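Local coordinates for protein copper-containing nitrite reductase (Hyphomicrobium denitrificans 1NES1, PDB 6TFO) that probably reduces nitrite to nitric oxide at its copper sites, with cytochrome c as the likely electron donor, at residues Ala78-Val83 with Pro120-Ala125; Tyr115-Pro120 with Ala125-Val130; Ala89-Val94 with Ala99-Ser104; Ile38-Met43 with Arg54-Lys59. All blocks are in the same frame, centred on the assembly; numbering follows the deposited sequence.

Interaction 1: residues Ala78-Val83 with Pro120-Ala125. With CU (copper (II) ion), chain L.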
loop_
_atom_site.group_PDB
_atom_site.type_symbol
_atom_site.label_atom_id
_atom_site.label_comp_id
_atom_site.label_asym_id
_atom_site.label_seq_id
_atom_site.Cartn_x
_atom_site.Cartn_y
_atom_site.Cartn_z
ATOM N N ALA C 78 13.494 14.048 -9.317
ATOM C CA ALA C 78 14.013 15.197 -10.101
ATOM C C ALA C 78 15.537 15.058 -10.204
ATOM O O ALA C 78 16.073 14.166 -9.571
ATOM C CB ALA C 78 13.601 16.506 -9.476
ATOM N N GLN C 79 16.205 15.874 -11.014
ATOM C CA GLN C 79 17.685 15.860 -11.116
ATOM C C GLN C 79 18.238 16.654 -9.933
ATOM O O GLN C 79 17.673 17.719 -9.597
ATOM C CB GLN C 79 18.190 16.430 -12.435
ATOM C CG GLN C 79 17.752 15.605 -13.630
ATOM C CD GLN C 79 18.570 15.942 -14.849
ATOM O OE1 GLN C 79 19.022 17.063 -15.042
ATOM N NE2 GLN C 79 18.809 14.937 -15.662
ATOM N N HIS C 80 19.280 16.107 -9.306
ATOM C CA HIS C 80 19.930 16.667 -8.093
ATOM C C HIS C 80 21.437 16.371 -8.092
ATOM O O HIS C 80 21.882 15.300 -8.591
ATOM C CB HIS C 80 19.295 16.122 -6.800
ATOM C CG HIS C 80 17.824 16.334 -6.688
ATOM N ND1 HIS C 80 17.278 17.571 -6.505
ATOM C CD2 HIS C 80 16.796 15.459 -6.733
ATOM C CE1 HIS C 80 15.969 17.464 -6.448
ATOM N NE2 HIS C 80 15.649 16.177 -6.598
ATOM N N ASP C 81 22.181 17.303 -7.516
ATOM C CA ASP C 81 23.528 17.062 -6.970
ATOM C C ASP C 81 23.605 17.751 -5.601
ATOM O O ASP C 81 22.590 18.303 -5.131
ATOM C CB ASP C 81 24.585 17.520 -7.974
ATOM C CG ASP C 81 24.566 19.009 -8.244
ATOM O OD1 ASP C 81 23.973 19.723 -7.451
ATOM O OD2 ASP C 81 25.160 19.424 -9.248
ATOM N N ALA C 82 24.761 17.651 -4.961
ATOM C CA ALA C 82 25.160 18.453 -3.795
ATOM C C ALA C 82 26.519 19.064 -4.124
ATOM O O ALA C 82 27.370 18.329 -4.659
ATOM C CB ALA C 82 25.195 17.581 -2.561
ATOM N N VAL C 83 26.691 20.348 -3.854
ATOM C CA VAL C 83 27.924 21.108 -4.171
ATOM C C VAL C 83 28.345 21.865 -2.914
ATOM O O VAL C 83 27.461 22.404 -2.218
ATOM C CB VAL C 83 27.697 22.057 -5.358
ATOM C CG1 VAL C 83 28.954 22.852 -5.692
ATOM C CG2 VAL C 83 27.197 21.310 -6.574
ATOM N N PRO C 120 18.891 23.903 -12.150
ATOM C CA PRO C 120 18.175 25.172 -12.293
ATOM C C PRO C 120 17.034 25.332 -11.284
ATOM O O PRO C 120 16.130 24.506 -11.256
ATOM C CB PRO C 120 17.632 25.128 -13.738
ATOM C CG PRO C 120 18.607 24.216 -14.475
ATOM C CD PRO C 120 19.033 23.190 -13.439
ATOM N N GLY C 121 17.143 26.357 -10.443
ATOM C CA GLY C 121 16.087 26.740 -9.495
ATOM C C GLY C 121 16.075 25.935 -8.202
ATOM O O GLY C 121 15.363 26.364 -7.286
ATOM N N HIS C 122 16.791 24.809 -8.095
ATOM C CA HIS C 122 16.605 23.837 -6.981
ATOM C C HIS C 122 17.089 24.468 -5.676
ATOM O O HIS C 122 16.498 24.176 -4.615
ATOM C CB HIS C 122 17.283 22.497 -7.285
ATOM C CG HIS C 122 16.510 21.669 -8.257
ATOM N ND1 HIS C 122 16.474 20.297 -8.189
ATOM C CD2 HIS C 122 15.730 22.014 -9.304
ATOM C CE1 HIS C 122 15.712 19.830 -9.166
ATOM N NE2 HIS C 122 15.228 20.866 -9.848
ATOM N N ARG C 123 18.114 25.319 -5.740
ATOM C CA ARG C 123 18.655 25.985 -4.530
ATOM C C ARG C 123 17.605 26.986 -4.014
ATOM O O ARG C 123 17.260 26.937 -2.814
ATOM C CB ARG C 123 19.991 26.654 -4.845
ATOM C CG ARG C 123 20.709 27.184 -3.609
ATOM C CD ARG C 123 22.025 27.837 -3.971
ATOM N NE ARG C 123 22.838 28.085 -2.786
ATOM C CZ ARG C 123 24.123 28.441 -2.803
ATOM N NH1 ARG C 123 24.752 28.653 -1.661
ATOM N NH2 ARG C 123 24.771 28.578 -3.954
ATOM N N GLN C 124 17.121 27.851 -4.902
ATOM C CA GLN C 124 16.003 28.802 -4.648
ATOM C C GLN C 124 14.807 28.027 -4.051
ATOM O O GLN C 124 14.192 28.528 -3.109
ATOM C CB GLN C 124 15.587 29.542 -5.931
ATOM C CG GLN C 124 16.679 30.368 -6.613
ATOM C CD GLN C 124 17.360 29.654 -7.771
ATOM O OE1 GLN C 124 18.015 28.604 -7.629
ATOM N NE2 GLN C 124 17.209 30.228 -8.954
ATOM N N ALA C 125 14.493 26.830 -4.559
ATOM C CA ALA C 125 13.325 26.011 -4.144
ATOM C C ALA C 125 13.505 25.420 -2.737
ATOM O O ALA C 125 12.523 24.889 -2.203
ATOM C CB ALA C 125 13.088 24.934 -5.162
HETATM CU CU CU L . 18.170 19.370 -6.843
#
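His80 and His122 meet at a copper(II) ion, and the metal bonds carry the contact. His80 ND1 lies 2.0 Å from the copper and His122 ND1 2.4 Å from it. His80 ND1 and His122 ND1 are 3.3 Å apart, a closeness set by the shared metal. The rings are turned obliquely, with planes at 56° to each other, and His80 ND1 approaches the edge of the His122 ring in its plane. With CG anti to the carbonyl carbon (chi1 -76°), His122 carries its ND1 to the copper, and the two side chains cross at about a right angle. On the far side of the His80 ring, NE2 is hydrogen-bonded to Glu76, which helps to fix the ring's rotation.

Two further groups of 78-83 approach His122 CE1: Gln79 O closely, at 2.9 Å and obliquely to the ring, and Ala78 CB at 3.9 Å, at the ring edge. His122 also packs on Ala125 of the second subunit, so the site lies close to a subunit interface. Cys117 and Met127 complete the ligand set, and two ND1-bound histidines with a cysteine and a methionine are the signature of a cupredoxin type 1 (blue) copper site.

Interaction 2: residues Tyr115-Pro120 with Ala125-Val130. With CU (copper (II) ion), chain L.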
loop_
_atom_site.group_PDB
_atom_site.type_symbol
_atom_site.label_atom_id
_atom_site.label_comp_id
_atom_site.label_asym_id
_atom_site.label_seq_id
_atom_site.Cartn_x
_atom_site.Cartn_y
_atom_site.Cartn_z
ATOM N N TYR C 115 26.203 23.538 1.487
ATOM C CA TYR C 115 25.940 22.460 0.511
ATOM C C TYR C 115 24.601 22.772 -0.147
ATOM O O TYR C 115 23.643 23.112 0.578
ATOM C CB TYR C 115 26.006 21.091 1.182
ATOM C CG TYR C 115 24.907 20.714 2.142
ATOM C CD1 TYR C 115 23.776 20.043 1.696
ATOM C CD2 TYR C 115 25.065 20.893 3.502
ATOM C CE1 TYR C 115 22.791 19.627 2.572
ATOM C CE2 TYR C 115 24.085 20.493 4.393
ATOM C CZ TYR C 115 22.944 19.863 3.926
ATOM O OH TYR C 115 21.977 19.444 4.794
ATOM N N TYR C 116 24.541 22.668 -1.472
ATOM C CA TYR C 116 23.355 23.060 -2.261
ATOM C C TYR C 116 23.288 22.260 -3.561
ATOM O O TYR C 116 24.293 21.685 -3.996
ATOM C CB TYR C 116 23.412 24.562 -2.532
ATOM C CG TYR C 116 24.500 24.959 -3.485
ATOM C CD1 TYR C 116 24.271 24.967 -4.848
ATOM C CD2 TYR C 116 25.766 25.294 -3.027
ATOM C CE1 TYR C 116 25.271 25.311 -5.742
ATOM C CE2 TYR C 116 26.775 25.650 -3.911
ATOM C CZ TYR C 116 26.531 25.647 -5.275
ATOM O OH TYR C 116 27.513 25.987 -6.156
ATOM N N CYS C 117 22.108 22.228 -4.169
ATOM C CA CYS C 117 21.862 21.610 -5.488
ATOM C C CYS C 117 22.062 22.689 -6.550
ATOM O O CYS C 117 21.543 23.788 -6.380
ATOM C CB CYS C 117 20.462 21.015 -5.567
ATOM S SG CYS C 117 20.112 20.286 -7.184
ATOM N N SER C 118 22.808 22.395 -7.602
ATOM C CA SER C 118 23.152 23.374 -8.665
ATOM C C SER C 118 22.145 23.284 -9.812
ATOM O O SER C 118 22.275 24.090 -10.722
ATOM C CB SER C 118 24.546 23.143 -9.185
ATOM O OG SER C 118 24.610 21.920 -9.900
ATOM N N LEU C 119 21.219 22.323 -9.804
ATOM C CA LEU C 119 20.209 22.203 -10.898
ATOM C C LEU C 119 19.338 23.473 -10.956
ATOM O O LEU C 119 19.080 24.129 -9.951
ATOM C CB LEU C 119 19.375 20.933 -10.705
ATOM C CG LEU C 119 19.922 19.645 -11.341
ATOM C CD1 LEU C 119 20.193 19.803 -12.839
ATOM C CD2 LEU C 119 21.180 19.178 -10.628
ATOM N N PRO C 120 18.891 23.903 -12.150
ATOM C CA PRO C 120 18.175 25.172 -12.293
ATOM C C PRO C 120 17.034 25.332 -11.284
ATOM O O PRO C 120 16.130 24.506 -11.256
ATOM C CB PRO C 120 17.632 25.128 -13.738
ATOM C CG PRO C 120 18.607 24.216 -14.475
ATOM C CD PRO C 120 19.033 23.190 -13.439
ATOM N N ALA C 125 14.493 26.830 -4.559
ATOM C CA ALA C 125 13.325 26.011 -4.144
ATOM C C ALA C 125 13.505 25.420 -2.737
ATOM O O ALA C 125 12.523 24.889 -2.203
ATOM C CB ALA C 125 13.088 24.934 -5.162
ATOM N N GLY C 126 14.716 25.463 -2.171
ATOM C CA GLY C 126 15.019 25.051 -0.780
ATOM C C GLY C 126 16.192 24.087 -0.629
ATOM O O GLY C 126 16.515 23.758 0.538
ATOM N N MET C 127 16.813 23.617 -1.721
ATOM C CA MET C 127 17.880 22.570 -1.624
ATOM C C MET C 127 19.201 23.222 -1.195
ATOM O O MET C 127 20.030 23.568 -2.065
ATOM C CB MET C 127 18.041 21.812 -2.942
ATOM C CG MET C 127 16.810 21.019 -3.292
ATOM S SD MET C 127 17.130 19.710 -4.460
ATOM C CE MET C 127 17.751 18.417 -3.394
ATOM N N GLN C 128 19.381 23.401 0.109
ATOM C CA GLN C 128 20.564 24.098 0.685
ATOM C C GLN C 128 20.627 23.873 2.200
ATOM O O GLN C 128 19.592 24.043 2.864
ATOM C CB GLN C 128 20.537 25.585 0.368
ATOM C CG GLN C 128 21.443 26.389 1.270
ATOM C CD GLN C 128 21.489 27.848 0.910
ATOM O OE1 GLN C 128 21.664 28.219 -0.249
ATOM N NE2 GLN C 128 21.387 28.687 1.928
ATOM N N GLY C 129 21.804 23.459 2.696
ATOM C CA GLY C 129 22.113 23.322 4.132
ATOM C C GLY C 129 23.517 23.815 4.411
ATOM O O GLY C 129 24.218 24.228 3.436
ATOM N N VAL C 130 23.941 23.771 5.672
ATOM C CA VAL C 130 25.312 24.226 6.039
ATOM C C VAL C 130 26.125 23.014 6.515
ATOM O O VAL C 130 25.593 22.139 7.266
ATOM C CB VAL C 130 25.302 25.415 7.023
ATOM C CG1 VAL C 130 23.964 26.151 7.015
ATOM C CG2 VAL C 130 25.687 25.029 8.438
HETATM CU CU CU L . 18.170 19.370 -6.843
#
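Tyr115 and Gly129 form an antiparallel hydrogen-bonded pair and Tyr116 and Gln128 the non-hydrogen-bonded pair beside it, the touching parts running 170° apart in direction. This is the beta hairpin of strands 111-116 and 128-134, whose connecting loop carries copper ligands, as is usual in cupredoxins. Gly129 N donates to Tyr115 O at 2.8 Å, and Tyr115 N returns a bond to Gly129 O. The ladder continues with Cys117 N donating to Met127 O at 3.2 Å.

On one face of the sheet the Tyr115 ring folds over Gly129. Its CG sits between the backbone N and the carbonyl carbon (chi1 70°), which brings the ring across to the partner strand, and Gly129 CA lies 3.7 Å from the Tyr115 ring centroid in a CH-pi contact. A CB on Gly129 would collide with Tyr115 CZ. The hydroxyl is held by Pro58 O. Replacing Tyr115 with an alanine would probably uncover Gly129 CA and leave Pro58 O without its hydroxyl partner.

Towards the metal, Cys117 CB packs against Met127 CB at 3.7 Å. The Cys117 side chain points its SG at the copper, 2.2 Å away, while Met127, bent at chi3, brings SD to 2.6 Å from the copper. His80 and His122 supply the other two ligands. Cys117 SG also accepts a bond from the main chain just beyond it, with Leu119 N 3.5 Å from Cys117 SG.

Interaction 3: residues Ala89-Val94 with Ala99-Ser104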
loop_
_atom_site.group_PDB
_atom_site.type_symbol
_atom_site.label_atom_id
_atom_site.label_comp_id
_atom_site.label_asym_id
_atom_site.label_seq_id
_atom_site.Cartn_x
_atom_site.Cartn_y
_atom_site.Cartn_z
ATOM N N ALA C 89 34.136 20.466 -3.958
ATOM C CA ALA C 89 33.582 19.108 -3.743
ATOM C C ALA C 89 32.157 19.060 -4.294
ATOM O O ALA C 89 31.384 19.979 -3.984
ATOM C CB ALA C 89 33.593 18.792 -2.265
ATOM N N ARG C 90 31.816 18.036 -5.075
ATOM C CA ARG C 90 30.418 17.851 -5.531
ATOM C C ARG C 90 30.141 16.370 -5.795
ATOM O O ARG C 90 31.076 15.618 -6.100
ATOM C CB ARG C 90 30.124 18.699 -6.770
ATOM C CG ARG C 90 30.827 18.231 -8.033
ATOM C CD ARG C 90 30.803 19.323 -9.096
ATOM N NE ARG C 90 29.436 19.680 -9.437
ATOM C CZ ARG C 90 29.014 20.914 -9.701
ATOM N NH1 ARG C 90 29.846 21.939 -9.680
ATOM N NH2 ARG C 90 27.744 21.137 -9.970
ATOM N N SER C 91 28.876 15.982 -5.657
ATOM C CA SER C 91 28.337 14.701 -6.166
ATOM C C SER C 91 28.241 14.793 -7.685
ATOM O O SER C 91 28.370 15.918 -8.230
ATOM C CB SER C 91 26.989 14.407 -5.592
ATOM O OG SER C 91 25.985 15.100 -6.334
ATOM N N ALA C 92 27.976 13.652 -8.324
ATOM C CA ALA C 92 27.437 13.587 -9.696
ATOM C C ALA C 92 25.963 14.007 -9.649
ATOM O O ALA C 92 25.378 14.017 -8.545
ATOM C CB ALA C 92 27.603 12.191 -10.249
ATOM N N ILE C 93 25.374 14.307 -10.802
ATOM C CA ILE C 93 23.903 14.486 -10.950
ATOM C C ILE C 93 23.218 13.116 -10.846
ATOM O O ILE C 93 23.507 12.245 -11.664
ATOM C CB ILE C 93 23.583 15.199 -12.275
ATOM C CG1 ILE C 93 24.041 16.661 -12.246
ATOM C CG2 ILE C 93 22.102 15.085 -12.588
ATOM C CD1 ILE C 93 25.371 16.931 -12.903
ATOM N N VAL C 94 22.275 12.965 -9.923
ATOM C CA VAL C 94 21.440 11.737 -9.783
ATOM C C VAL C 94 20.032 12.051 -10.313
ATOM O O VAL C 94 19.433 13.039 -9.842
ATOM C CB VAL C 94 21.415 11.261 -8.318
ATOM C CG1 VAL C 94 22.709 10.564 -7.959
ATOM C CG2 VAL C 94 21.116 12.375 -7.312
ATOM N N ALA C 99 18.766 6.689 -7.404
ATOM C CA ALA C 99 20.052 7.026 -8.039
ATOM C C ALA C 99 20.920 7.725 -6.999
ATOM O O ALA C 99 20.407 8.608 -6.315
ATOM C CB ALA C 99 19.865 7.872 -9.268
ATOM N N SER C 100 22.174 7.287 -6.862
ATOM C CA SER C 100 23.093 7.690 -5.768
ATOM C C SER C 100 24.427 8.190 -6.319
ATOM O O SER C 100 24.811 7.831 -7.460
ATOM C CB SER C 100 23.300 6.563 -4.823
ATOM O OG SER C 100 22.040 6.023 -4.405
ATOM N N SER C 101 25.076 9.050 -5.551
ATOM C CA SER C 101 26.445 9.531 -5.824
ATOM C C SER C 101 27.071 9.884 -4.481
ATOM O O SER C 101 26.429 10.641 -3.708
ATOM C CB SER C 101 26.486 10.680 -6.781
ATOM O OG SER C 101 27.790 11.259 -6.810
ATOM N N THR C 102 28.223 9.278 -4.193
ATOM C CA THR C 102 29.014 9.586 -2.990
ATOM C C THR C 102 30.233 10.390 -3.449
ATOM O O THR C 102 30.680 10.188 -4.618
ATOM C CB THR C 102 29.276 8.294 -2.214
ATOM O OG1 THR C 102 27.985 7.817 -1.815
ATOM C CG2 THR C 102 30.230 8.499 -1.057
ATOM N N PHE C 103 30.659 11.325 -2.599
ATOM C CA PHE C 103 31.849 12.187 -2.791
ATOM C C PHE C 103 32.481 12.408 -1.416
ATOM O O PHE C 103 31.807 12.205 -0.369
ATOM C CB PHE C 103 31.484 13.477 -3.532
ATOM C CG PHE C 103 30.654 14.503 -2.787
ATOM C CD1 PHE C 103 29.277 14.365 -2.691
ATOM C CD2 PHE C 103 31.236 15.638 -2.232
ATOM C CE1 PHE C 103 28.517 15.315 -2.020
ATOM C CE2 PHE C 103 30.470 16.590 -1.576
ATOM C CZ PHE C 103 29.115 16.426 -1.468
ATOM N N SER C 104 33.768 12.746 -1.400
ATOM C CA SER C 104 34.497 13.007 -0.138
ATOM C C SER C 104 35.494 14.143 -0.334
ATOM O O SER C 104 35.748 14.556 -1.474
ATOM C CB SER C 104 35.169 11.773 0.341
ATOM O OG SER C 104 36.024 11.298 -0.680
#
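Ser101 OG accepts a hydrogen bond from Ala92 N, at 2.8 Å between Ser101 OG and Ala92 N and 158° at the hydrogen. OG is placed there by standing anti to the backbone N (chi1 169°), and the same oxygen also touches Ser91 CB at 3.5 Å from Ser101 OG. The bond ties the Ser101 side chain to the backbone of 89-94, since the two segments, 173° apart in direction, have no backbone bonds between them.

They belong to opposite sheets of the cupredoxin beta sandwich: within this chain, strand 89-90 is outermost in the five-stranded sheet and strand 100-106 outermost in the four-stranded one. Between them lies Phe103. Its ring puts one face beneath the Arg90-Ser91 peptide, with Ser91 N 3.4 Å from Phe103 CD1, and its edge against Ala89, whose CB is 3.9 Å from Phe103 CE2. With an alanine in place of Phe103, the Arg90-Ser91 peptide would probably lose its aromatic cover and a gap would open beside the Ala89 methyl. Ile70 of strand 67-73 also packs on Phe103, as does Met220 of the third subunit.

At the other end Val94 reaches over the backbone of Ala99 and Ser100. Val94 CG1 lies 3.4 Å from Ala99 O, while Val94 CB and Ala99 CB meet at 3.8 Å. Val94 is also paired by a backbone hydrogen bond with His80, a copper ligand.

Interaction 4: residues Ile38-Met43 with Arg54-Lys59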
loop_
_atom_site.group_PDB
_atom_site.type_symbol
_atom_site.label_atom_id
_atom_site.label_comp_id
_atom_site.label_asym_id
_atom_site.label_seq_id
_atom_site.Cartn_x
_atom_site.Cartn_y
_atom_site.Cartn_z
ATOM N N ILE C 38 10.621 16.361 -0.602
ATOM C CA ILE C 38 9.695 17.495 -0.305
ATOM C C ILE C 38 9.381 17.437 1.190
ATOM O O ILE C 38 8.891 16.410 1.653
ATOM C CB ILE C 38 8.423 17.396 -1.169
ATOM C CG1 ILE C 38 8.742 17.209 -2.653
ATOM C CG2 ILE C 38 7.508 18.586 -0.933
ATOM C CD1 ILE C 38 9.491 18.345 -3.282
ATOM N N ALA C 39 9.688 18.496 1.922
ATOM C CA ALA C 39 9.397 18.614 3.365
ATOM C C ALA C 39 9.276 20.103 3.694
ATOM O O ALA C 39 9.897 20.916 2.974
ATOM C CB ALA C 39 10.469 17.929 4.169
ATOM N N GLU C 40 8.423 20.438 4.666
ATOM C CA GLU C 40 8.201 21.837 5.117
ATOM C C GLU C 40 7.924 22.716 3.896
ATOM O O GLU C 40 8.468 23.846 3.859
ATOM C CB GLU C 40 9.424 22.326 5.893
ATOM C CG GLU C 40 9.894 21.324 6.935
ATOM C CD GLU C 40 11.083 21.761 7.772
ATOM O OE1 GLU C 40 11.745 22.783 7.396
ATOM O OE2 GLU C 40 11.342 21.071 8.802
ATOM N N GLY C 41 7.151 22.193 2.930
ATOM C CA GLY C 41 6.619 22.947 1.775
ATOM C C GLY C 41 7.676 23.329 0.758
ATOM O O GLY C 41 7.364 24.171 -0.129
ATOM N N ARG C 42 8.867 22.712 0.848
ATOM C CA ARG C 42 10.039 23.031 -0.012
ATOM C C ARG C 42 10.668 21.747 -0.563
ATOM O O ARG C 42 10.444 20.659 0.011
ATOM C CB ARG C 42 11.041 23.859 0.797
ATOM C CG ARG C 42 10.708 25.337 0.824
ATOM C CD ARG C 42 11.155 26.031 2.090
ATOM N NE ARG C 42 12.559 25.817 2.411
ATOM C CZ ARG C 42 13.022 25.221 3.516
ATOM N NH1 ARG C 42 12.197 24.753 4.445
ATOM N NH2 ARG C 42 14.325 25.100 3.692
ATOM N N MET C 43 11.410 21.882 -1.659
ATOM C CA MET C 43 12.304 20.822 -2.187
ATOM C C MET C 43 13.626 20.895 -1.414
ATOM O O MET C 43 14.293 21.957 -1.475
ATOM C CB MET C 43 12.565 21.042 -3.674
ATOM C CG MET C 43 13.040 19.814 -4.382
ATOM S SD MET C 43 13.219 20.244 -6.133
ATOM C CE MET C 43 12.246 18.913 -6.828
ATOM N N ARG C 54 16.031 12.179 9.457
ATOM C CA ARG C 54 14.706 12.807 9.200
ATOM C C ARG C 54 14.762 14.330 9.333
ATOM O O ARG C 54 13.720 14.946 9.108
ATOM C CB ARG C 54 13.629 12.271 10.154
ATOM C CG ARG C 54 13.157 10.855 9.879
ATOM C CD ARG C 54 12.421 10.412 11.135
ATOM N NE ARG C 54 11.622 9.207 10.962
ATOM C CZ ARG C 54 10.528 9.107 10.211
ATOM N NH1 ARG C 54 10.088 10.143 9.514
ATOM N NH2 ARG C 54 9.885 7.951 10.146
ATOM N N GLN C 55 15.909 14.922 9.663
ATOM C CA GLN C 55 16.075 16.398 9.699
ATOM C C GLN C 55 16.119 16.931 8.268
ATOM O O GLN C 55 16.723 16.280 7.403
ATOM C CB GLN C 55 17.358 16.797 10.420
ATOM C CG GLN C 55 17.380 16.391 11.880
ATOM C CD GLN C 55 18.670 16.833 12.525
ATOM O OE1 GLN C 55 19.352 17.732 12.029
ATOM N NE2 GLN C 55 19.024 16.186 13.625
ATOM N N VAL C 56 15.539 18.095 8.024
ATOM C CA VAL C 56 15.517 18.667 6.648
ATOM C C VAL C 56 16.686 19.646 6.580
ATOM O O VAL C 56 16.919 20.343 7.595
ATOM C CB VAL C 56 14.149 19.286 6.247
ATOM C CG1 VAL C 56 13.019 18.855 7.171
ATOM C CG2 VAL C 56 14.181 20.792 6.109
ATOM N N ASN C 57 17.405 19.645 5.455
ATOM C CA ASN C 57 18.629 20.455 5.243
ATOM C C ASN C 57 19.482 20.418 6.513
ATOM O O ASN C 57 19.841 21.465 7.060
ATOM C CB ASN C 57 18.260 21.855 4.769
ATOM C CG ASN C 57 17.569 21.824 3.424
ATOM O OD1 ASN C 57 17.849 20.930 2.621
ATOM N ND2 ASN C 57 16.650 22.763 3.183
ATOM N N PRO C 58 19.886 19.211 6.987
ATOM C CA PRO C 58 20.567 19.072 8.274
ATOM C C PRO C 58 21.920 19.779 8.268
ATOM O O PRO C 58 22.584 19.790 7.233
ATOM C CB PRO C 58 20.767 17.560 8.473
ATOM C CG PRO C 58 20.711 17.013 7.062
ATOM C CD PRO C 58 19.742 17.915 6.312
ATOM N N LYS C 59 22.287 20.344 9.422
ATOM C CA LYS C 59 23.651 20.872 9.650
ATOM C C LYS C 59 24.579 19.654 9.774
ATOM O O LYS C 59 24.297 18.760 10.609
ATOM C CB LYS C 59 23.701 21.783 10.878
ATOM C CG LYS C 59 25.059 22.420 11.119
ATOM C CD LYS C 59 25.151 23.182 12.407
ATOM C CE LYS C 59 24.800 24.640 12.222
ATOM N NZ LYS C 59 25.264 25.462 13.359
HETATM O O HOH W 1 16.267 24.276 5.651
#
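Ala39 starts the contact, its CB resting 4.0 Å from Val56 CG1. Glu40 follows, and its extended side chain meets Val56 coming from the opposite direction. The carboxylate lies against both methyl groups of the valine: Glu40 OE2 is 3.2 Å from Val56 CG1, and Glu40 OE1 3.4 Å from Val56 CG2. This is van der Waals contact with a polar group, whose charge is met by Arg42.

Glu40 and Gly41 form the corners of a type I' beta turn, the tight connection of the hairpin between strands 30-39 and 42-48, neighbours in the four-stranded sheet of the cupredoxin domain. Both residues have positive phi, and Ala39 and Arg42 close the turn with a backbone bond in each direction.

Arg42 bends at chi3 (52°), and the edge of its guanidinium faces Glu40, with Arg42 NH1 3.6 Å from Glu40 OE1 in a salt bridge. Its NH2 comes near Asn57 ND2, but both are donors and do not bond to each other; the guanidinium and amide planes stand 69° apart. A water takes a hydrogen from each, 2.9 Å from Arg42 NH2 and 2.9 Å from Asn57 ND2, and so bridges the two segments. Asn57 is held at its amide by further bonds, from ND2 to Gly126 O and from Tyr45 N to OD1. Beyond Arg42 the chain runs on to Met43, whose side chain touches Ala78, His80 and His122.

Interactions 1 and 2, with centres about 5 Å apart, together supply all four copper ligands: two histidines from the first, and Cys117 and Met127 from the second. They meet directly where the two copper-bound atoms His80 ND1 and Met127 SD lie 3.0 Å apart. The other two contacts stand one step back. Interaction 3 reaches the site through its backbone, with Val94 N 2.7 Å from His80 O, and the Val94 side chain is about 8 Å from the copper. Interaction 4 reaches it through Asn57 ND2, 2.8 Å from Gly126 O beside Met127, the Asn57 side chain being about 10 Å from the metal. Interactions 3 and 4 do not touch; their nearest atoms are about 10 Å apart.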